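Local coordinates for sensor protein, Kinase (Polaromonas sp. JS666, PDB 3GRC) that probably acts in two-component signalling as a CheY-like receiver domain of a sensor kinase, taking up a phosphoryl group on an aspartate, at residues P7-C12 / A53-L58; I83-A88 / S105-K110. One frame throughout, in Å; residues are numbered along the deposited sequence.

Contact 1: residues P7-C12 / A53-L58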
ATOM      1  N   PRO A   7      12.989  -7.451   0.687  1.00 37.70           N
ATOM      2  CA  PRO A   7      11.695  -7.163   1.331  1.00 34.44           C
ATOM      3  C   PRO A   7      10.597  -7.170   0.259  1.00 30.64           C
ATOM      4  O   PRO A   7      10.761  -6.554  -0.785  1.00 28.33           O
ATOM      5  CB  PRO A   7      11.896  -5.766   1.926  1.00 35.69           C
ATOM      6  CG  PRO A   7      13.378  -5.632   2.054  1.00 36.05           C
ATOM      7  CD  PRO A   7      13.911  -6.315   0.826  1.00 36.90           C
ATOM      8  N   ARG A   8       9.482  -7.849   0.504  1.00 28.12           N
ATOM      9  CA  ARG A   8       8.432  -7.901  -0.511  1.00 26.19           C
ATOM     10  C   ARG A   8       7.235  -6.988  -0.243  1.00 23.89           C
ATOM     11  O   ARG A   8       6.702  -6.945   0.865  1.00 25.70           O
ATOM     12  CB  ARG A   8       7.972  -9.349  -0.709  1.00 26.32           C
ATOM     13  CG  ARG A   8       6.978  -9.538  -1.861  1.00 31.70           C
ATOM     14  CD  ARG A   8       6.639 -11.021  -2.123  1.00 31.71           C
ATOM     15  NE  ARG A   8       7.729 -11.675  -2.832  1.00 36.27           N
ATOM     16  CZ  ARG A   8       7.663 -12.144  -4.070  1.00 34.87           C
ATOM     17  NH1 ARG A   8       6.550 -12.057  -4.774  1.00 34.79           N
ATOM     18  NH2 ARG A   8       8.734 -12.687  -4.611  1.00 38.78           N
ATOM     19  N   ILE A   9       6.815  -6.258  -1.272  1.00 21.98           N
ATOM     20  CA  ILE A   9       5.691  -5.327  -1.159  1.00 21.04           C
ATOM     21  C   ILE A   9       4.450  -5.837  -1.887  1.00 19.79           C
ATOM     22  O   ILE A   9       4.553  -6.367  -2.985  1.00 21.58           O
ATOM     23  CB  ILE A   9       6.044  -3.959  -1.777  1.00 21.09           C
ATOM     24  CG1 ILE A   9       7.336  -3.416  -1.163  1.00 21.01           C
ATOM     25  CG2 ILE A   9       4.892  -2.982  -1.592  1.00 20.69           C
ATOM     26  CD1 ILE A   9       7.282  -3.235   0.322  1.00 21.80           C
ATOM     27  N   LEU A  10       3.278  -5.691  -1.281  1.00 18.59           N
ATOM     28  CA  LEU A  10       2.053  -6.101  -1.952  1.00 16.72           C
ATOM     29  C   LEU A  10       1.398  -4.852  -2.551  1.00 16.98           C
ATOM     30  O   LEU A  10       0.965  -3.958  -1.828  1.00 18.51           O
ATOM     31  CB  LEU A  10       1.083  -6.777  -0.985  1.00 17.81           C
ATOM     32  CG  LEU A  10      -0.298  -7.120  -1.560  1.00 19.09           C
ATOM     33  CD1 LEU A  10      -0.193  -8.176  -2.655  1.00 18.49           C
ATOM     34  CD2 LEU A  10      -1.189  -7.631  -0.435  1.00 22.56           C
ATOM     35  N   ILE A  11       1.355  -4.800  -3.874  1.00 14.98           N
ATOM     36  CA  ILE A  11       0.768  -3.691  -4.609  1.00 16.26           C
ATOM     37  C   ILE A  11      -0.707  -3.936  -4.915  1.00 16.73           C
ATOM     38  O   ILE A  11      -1.040  -4.854  -5.661  1.00 19.09           O
ATOM     39  CB  ILE A  11       1.474  -3.491  -5.966  1.00 14.85           C
ATOM     40  CG1 ILE A  11       2.967  -3.277  -5.757  1.00 14.02           C
ATOM     41  CG2 ILE A  11       0.832  -2.334  -6.723  1.00 13.00           C
ATOM     42  CD1 ILE A  11       3.746  -3.274  -7.047  1.00 12.37           C
ATOM     43  N   CYS A  12      -1.584  -3.120  -4.350  1.00 18.12           N
ATOM     44  CA  CYS A  12      -3.010  -3.249  -4.611  1.00 18.71           C
ATOM     45  C   CYS A  12      -3.370  -2.022  -5.426  1.00 20.31           C
ATOM     46  O   CYS A  12      -3.478  -0.908  -4.886  1.00 19.92           O
ATOM     47  CB  CYS A  12      -3.802  -3.277  -3.306  1.00 21.54           C
ATOM     48  SG  CYS A  12      -5.594  -3.359  -3.478  1.00 25.21           S
ATOM     49  N   ALA A  53       5.378  -4.547   3.446  1.00 24.71           N
ATOM     50  CA  ALA A  53       4.428  -3.458   3.367  1.00 24.05           C
ATOM     51  C   ALA A  53       3.479  -3.614   2.186  1.00 24.77           C
ATOM     52  O   ALA A  53       3.650  -4.478   1.339  1.00 24.83           O
ATOM     53  CB  ALA A  53       5.171  -2.134   3.258  1.00 24.42           C
HETATM   54  N   MSE A  54       2.462  -2.769   2.155  1.00 24.54           N
HETATM   55  CA  MSE A  54       1.464  -2.743   1.088  1.00 24.55           C
HETATM   56  C   MSE A  54       1.278  -1.316   0.600  1.00 23.61           C
HETATM   57  O   MSE A  54       1.379  -0.363   1.384  1.00 24.34           O
HETATM   58  CB  MSE A  54       0.095  -3.258   1.587  1.00 28.21           C
HETATM   59  CG  MSE A  54      -1.066  -3.104   0.591  1.00 34.53           C
HETATM   60 SE   MSE A  54      -2.726  -3.985   1.238  1.00 41.64          SE
HETATM   61  CE  MSE A  54      -3.815  -3.644  -0.389  1.00 39.67           C
ATOM     62  N   THR A  55       1.034  -1.159  -0.694  1.00 20.02           N
ATOM     63  CA  THR A  55       0.737   0.155  -1.247  1.00 19.74           C
ATOM     64  C   THR A  55      -0.738   0.025  -1.585  1.00 19.63           C
ATOM     65  O   THR A  55      -1.172  -1.004  -2.121  1.00 19.32           O
ATOM     66  CB  THR A  55       1.550   0.474  -2.527  1.00 19.40           C
ATOM     67  OG1 THR A  55       1.158  -0.396  -3.593  1.00 17.58           O
ATOM     68  CG2 THR A  55       3.030   0.306  -2.256  1.00 21.66           C
ATOM     69  N   VAL A  56      -1.513   1.057  -1.267  1.00 19.37           N
ATOM     70  CA  VAL A  56      -2.944   1.016  -1.516  1.00 19.05           C
ATOM     71  C   VAL A  56      -3.529   2.143  -2.348  1.00 19.79           C
ATOM     72  O   VAL A  56      -3.337   3.323  -2.067  1.00 19.21           O
ATOM     73  CB  VAL A  56      -3.722   0.973  -0.194  1.00 21.83           C
ATOM     74  CG1 VAL A  56      -5.228   0.958  -0.463  1.00 22.03           C
ATOM     75  CG2 VAL A  56      -3.300  -0.241   0.597  1.00 26.04           C
ATOM     76  N   ASP A  57      -4.263   1.749  -3.373  1.00 21.13           N
ATOM     77  CA  ASP A  57      -4.946   2.680  -4.251  1.00 23.66           C
ATOM     78  C   ASP A  57      -6.277   2.959  -3.556  1.00 26.13           C
ATOM     79  O   ASP A  57      -6.986   2.032  -3.173  1.00 26.84           O
ATOM     80  CB  ASP A  57      -5.190   2.012  -5.604  1.00 23.67           C
ATOM     81  CG  ASP A  57      -5.986   2.881  -6.560  1.00 28.82           C
ATOM     82  OD1 ASP A  57      -6.205   4.081  -6.257  1.00 27.50           O
ATOM     83  OD2 ASP A  57      -6.381   2.353  -7.634  1.00 33.09           O
ATOM     84  N   LEU A  58      -6.615   4.226  -3.385  1.00 28.06           N
ATOM     85  CA  LEU A  58      -7.860   4.578  -2.730  1.00 32.24           C
ATOM     86  C   LEU A  58      -9.092   4.276  -3.580  1.00 35.40           C
ATOM     87  O   LEU A  58     -10.146   3.927  -3.052  1.00 34.98           O
ATOM     88  CB  LEU A  58      -7.838   6.053  -2.357  1.00 32.03           C
ATOM     89  CG  LEU A  58      -7.842   6.382  -0.866  1.00 36.21           C
ATOM     90  CD1 LEU A  58      -6.806   5.550  -0.125  1.00 35.38           C
ATOM     91  CD2 LEU A  58      -7.575   7.866  -0.694  1.00 35.16           C
TER
HETATM   92  O   HOH W   1      -0.923   0.374  -4.939  1.00 19.13           O
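Leu10 and Cys12 give their backbone N-H groups to Ala53 O and Thr55 O, and Thr55 and Asp57 return theirs to Leu10 O and Cys12 O. Three of these bonds pair strands 8-12 and 53-56 in parallel, and the fourth continues the pattern past the strand to Asp57; the first, Leu10 N to Ala53 O, is 2.9 Å, while the last, Asp57 N to Cys12 O, stretches to 3.2 Å and is bent to 141° at the hydrogen. Met54 CA adds a weaker C-H contact to Leu10 O at 3.2 Å.

Apolar contacts follow on both faces. Ile9 CG2, anti to the backbone N, meets Thr55 CG2, the two side chains crossing at about a right angle, while a chi2 of -59° turns CD1 of Ile9 to Ala53 CB at 3.8 Å. An alanine in place of Ile9 would probably open a gap beside the methyls of Ala53 and Thr55, on the face that Leu26 of helix 16-28 also packs against. On the other face, beneath helix 39-48, Leu10 CD2 lies 4.3 Å from the selenium of Met54, modelled as selenomethionine.

Among polar groups, Thr55 OG1 bonds a water at 2.6 Å, and that water donates to Cys12 O. Asp57 OD1 is hydrogen-bonded to Asn59 N and Ser87 OG. Mostly apolar faces thus flank the paired strands, while their C-terminal ends become polar around Asp57, consistent with the phospho-accepting aspartate of receiver domains.

Contact 2: residues I83-A88 / S105-K110; sequences IVVVSA and STWLEK
Val85 packs over one face of the Trp107 indole: its CG2 stands 4.1 Å from the centroid of the six-membered ring, 18° off the normal, in a CH-pi contact. The other methyl, CG1, reaches CE3 of the same ring at 3.9 Å. On the opposite side of the sheet Val84 CG1 meets Leu108 CD1, also at 3.9 Å. Lys110 lies extended beyond CG and runs past Ser87, bringing CE to 3.7 Å from Val86 O.

The backbones set these pairs in place. Four bonds alternate between the segments, among them Leu108 N to Val85 O at 2.7 Å, nearly straight at 166°, and Ser87 N to Leu108 O at 3.0 Å. A water closes each end: one joins Ile83 N to Ser105 OG, the other accepts from Ala88 N and, at 2.8 Å, from Lys110 NZ.

Further out, Lys110 NZ makes a salt bridge with Glu13 and a long, weak ion pair with Asp57; the placing of Ser87 and Lys110 is consistent with the hydroxyl and lysine of CheY-like active sites. Trp107 NE1 is held weakly by Asn98. Helix 90-97 connects the strands in a beta-alpha-beta crossover and touches Trp107 through Glu94, and Ile69 of helix 65-73 covers Val85. Strand 106-108 is an outermost strand of the five-stranded parallel sheet, with helices 90-97 and 114-128 touching its side chains.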
ATOM      1  N   ILE A  83       1.776   0.411   5.675  1.00 21.30           N
ATOM      2  CA  ILE A  83       0.929   0.731   4.542  1.00 20.40           C
ATOM      3  C   ILE A  83       1.164   2.155   4.026  1.00 22.71           C
ATOM      4  O   ILE A  83       1.227   3.104   4.807  1.00 23.66           O
ATOM      5  CB  ILE A  83      -0.558   0.610   4.908  1.00 22.20           C
ATOM      6  CG1 ILE A  83      -0.889  -0.821   5.312  1.00 21.75           C
ATOM      7  CG2 ILE A  83      -1.418   1.067   3.727  1.00 21.63           C
ATOM      8  CD1 ILE A  83      -2.369  -1.075   5.498  1.00 25.75           C
ATOM      9  N   VAL A  84       1.295   2.285   2.709  1.00 20.97           N
ATOM     10  CA  VAL A  84       1.485   3.572   2.043  1.00 19.44           C
ATOM     11  C   VAL A  84       0.367   3.706   1.008  1.00 19.03           C
ATOM     12  O   VAL A  84       0.206   2.843   0.145  1.00 18.63           O
ATOM     13  CB  VAL A  84       2.868   3.649   1.298  1.00 19.43           C
ATOM     14  CG1 VAL A  84       2.936   4.894   0.439  1.00 17.31           C
ATOM     15  CG2 VAL A  84       4.012   3.650   2.296  1.00 18.78           C
ATOM     16  N   VAL A  85      -0.413   4.778   1.097  1.00 19.32           N
ATOM     17  CA  VAL A  85      -1.484   5.003   0.135  1.00 18.02           C
ATOM     18  C   VAL A  85      -0.872   5.721  -1.069  1.00 19.25           C
ATOM     19  O   VAL A  85      -0.113   6.678  -0.902  1.00 20.00           O
ATOM     20  CB  VAL A  85      -2.612   5.900   0.724  1.00 19.08           C
ATOM     21  CG1 VAL A  85      -3.525   6.384  -0.387  1.00 16.95           C
ATOM     22  CG2 VAL A  85      -3.408   5.135   1.745  1.00 20.18           C
ATOM     23  N   VAL A  86      -1.183   5.239  -2.268  1.00 18.26           N
ATOM     24  CA  VAL A  86      -0.695   5.837  -3.510  1.00 19.72           C
ATOM     25  C   VAL A  86      -1.968   5.926  -4.321  1.00 22.34           C
ATOM     26  O   VAL A  86      -2.459   4.922  -4.845  1.00 22.23           O
ATOM     27  CB  VAL A  86       0.319   4.930  -4.248  1.00 21.57           C
ATOM     28  CG1 VAL A  86       0.824   5.642  -5.506  1.00 20.01           C
ATOM     29  CG2 VAL A  86       1.480   4.568  -3.327  1.00 17.77           C
ATOM     30  N   SER A  87      -2.512   7.131  -4.414  1.00 23.04           N
ATOM     31  CA  SER A  87      -3.769   7.313  -5.098  1.00 26.35           C
ATOM     32  C   SER A  87      -3.936   8.734  -5.590  1.00 28.89           C
ATOM     33  O   SER A  87      -3.314   9.662  -5.070  1.00 30.54           O
ATOM     34  CB  SER A  87      -4.906   6.936  -4.133  1.00 23.58           C
ATOM     35  OG  SER A  87      -6.156   6.942  -4.767  1.00 25.01           O
ATOM     36  N   ALA A  88      -4.797   8.887  -6.590  1.00 31.44           N
ATOM     37  CA  ALA A  88      -5.085  10.173  -7.207  1.00 33.78           C
ATOM     38  C   ALA A  88      -5.707  11.184  -6.243  1.00 35.35           C
ATOM     39  O   ALA A  88      -5.380  12.373  -6.258  1.00 37.30           O
ATOM     40  CB  ALA A  88      -6.006   9.960  -8.402  1.00 33.78           C
ATOM     41  N   SER A 105       1.136   5.117   7.031  1.00 30.17           N
ATOM     42  CA  SER A 105       2.378   5.861   7.148  1.00 29.62           C
ATOM     43  C   SER A 105       2.458   7.131   6.314  1.00 28.53           C
ATOM     44  O   SER A 105       2.846   8.185   6.818  1.00 27.31           O
ATOM     45  CB  SER A 105       3.554   4.946   6.810  1.00 29.71           C
ATOM     46  OG  SER A 105       3.581   3.832   7.691  1.00 34.47           O
ATOM     47  N   THR A 106       2.100   7.031   5.043  1.00 26.91           N
ATOM     48  CA  THR A 106       2.160   8.178   4.150  1.00 25.76           C
ATOM     49  C   THR A 106       1.097   8.083   3.074  1.00 23.26           C
ATOM     50  O   THR A 106       0.786   6.998   2.598  1.00 22.20           O
ATOM     51  CB  THR A 106       3.514   8.268   3.415  1.00 27.81           C
ATOM     52  OG1 THR A 106       4.577   7.835   4.271  1.00 31.38           O
ATOM     53  CG2 THR A 106       3.776   9.705   2.987  1.00 28.90           C
ATOM     54  N   TRP A 107       0.562   9.237   2.693  1.00 22.26           N
ATOM     55  CA  TRP A 107      -0.450   9.344   1.656  1.00 23.05           C
ATOM     56  C   TRP A 107       0.225  10.029   0.467  1.00 24.71           C
ATOM     57  O   TRP A 107       0.517  11.223   0.516  1.00 25.64           O
ATOM     58  CB  TRP A 107      -1.630  10.184   2.152  1.00 20.86           C
ATOM     59  CG  TRP A 107      -2.294   9.608   3.365  1.00 21.80           C
ATOM     60  CD1 TRP A 107      -1.770   9.521   4.625  1.00 20.88           C
ATOM     61  CD2 TRP A 107      -3.586   9.016   3.434  1.00 22.32           C
ATOM     62  NE1 TRP A 107      -2.666   8.927   5.479  1.00 24.11           N
ATOM     63  CE2 TRP A 107      -3.828   8.620   4.765  1.00 23.79           C
ATOM     64  CE3 TRP A 107      -4.627   8.815   2.501  1.00 24.02           C
ATOM     65  CZ2 TRP A 107      -4.987   7.995   5.199  1.00 22.03           C
ATOM     66  CZ3 TRP A 107      -5.803   8.189   2.919  1.00 24.78           C
ATOM     67  CH2 TRP A 107      -5.979   7.810   4.263  1.00 24.39           C
ATOM     68  N   LEU A 108       0.478   9.265  -0.589  1.00 24.39           N
ATOM     69  CA  LEU A 108       1.145   9.777  -1.785  1.00 24.67           C
ATOM     70  C   LEU A 108       0.189   9.991  -2.949  1.00 24.51           C
ATOM     71  O   LEU A 108      -0.671   9.156  -3.219  1.00 22.59           O
ATOM     72  CB  LEU A 108       2.255   8.812  -2.236  1.00 24.84           C
ATOM     73  CG  LEU A 108       3.370   8.514  -1.236  1.00 27.34           C
ATOM     74  CD1 LEU A 108       4.463   7.670  -1.888  1.00 28.23           C
ATOM     75  CD2 LEU A 108       3.950   9.827  -0.754  1.00 30.25           C
ATOM     76  N   GLU A 109       0.371  11.104  -3.649  1.00 23.98           N
ATOM     77  CA  GLU A 109      -0.459  11.429  -4.803  1.00 27.62           C
ATOM     78  C   GLU A 109       0.130  10.903  -6.116  1.00 25.98           C
ATOM     79  O   GLU A 109       1.249  10.408  -6.163  1.00 23.40           O
ATOM     80  CB  GLU A 109      -0.633  12.955  -4.909  1.00 32.29           C
ATOM     81  CG  GLU A 109      -1.431  13.571  -3.761  1.00 43.39           C
ATOM     82  CD  GLU A 109      -1.642  15.069  -3.908  1.00 47.91           C
ATOM     83  OE1 GLU A 109      -0.636  15.813  -3.955  1.00 49.71           O
ATOM     84  OE2 GLU A 109      -2.819  15.497  -3.971  1.00 51.74           O
ATOM     85  N   LYS A 110      -0.662  10.996  -7.173  1.00 26.24           N
ATOM     86  CA  LYS A 110      -0.244  10.611  -8.508  1.00 28.45           C
ATOM     87  C   LYS A 110      -0.336  11.938  -9.265  1.00 29.86           C
ATOM     88  O   LYS A 110      -1.246  12.729  -9.020  1.00 31.86           O
ATOM     89  CB  LYS A 110      -1.209   9.589  -9.114  1.00 27.67           C
ATOM     90  CG  LYS A 110      -1.137   8.175  -8.504  1.00 26.85           C
ATOM     91  CD  LYS A 110      -2.225   7.298  -9.079  1.00 24.18           C
ATOM     92  CE  LYS A 110      -2.292   5.923  -8.419  1.00 25.25           C
ATOM     93  NZ  LYS A 110      -3.452   5.093  -8.911  1.00 25.09           N
TER
HETATM   94  O   HOH W   2       1.792   1.991   8.011  1.00 21.86           O
HETATM   95  O   HOH W   3      -5.689   6.339  -7.787  1.00 27.12           O

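Both contacts are parallel strand pairs of one receiver-domain sheet, their centres about 10 Å apart, and strands 53-56 and 82-86 join them: Val56 N and O probably bond Val84 O and Val86 N. Contact 1 lies in the middle of the sheet and of the chain, almost wholly buried and lined mostly by apolar residues, with a threonine and a water-mediated link. Contact 2 reaches the sheet's edge, is only partly buried, and mixes valines with an indole, an extended lysine and an exposed C-terminal end. Helices 16-28 and 39-48 cover the first, helices 65-73, 90-97 and 114-128 the second. Their C-terminal ends converge, contact 1 supplying the aspartate and contact 2 the serine and lysine of the probable phosphorylation site.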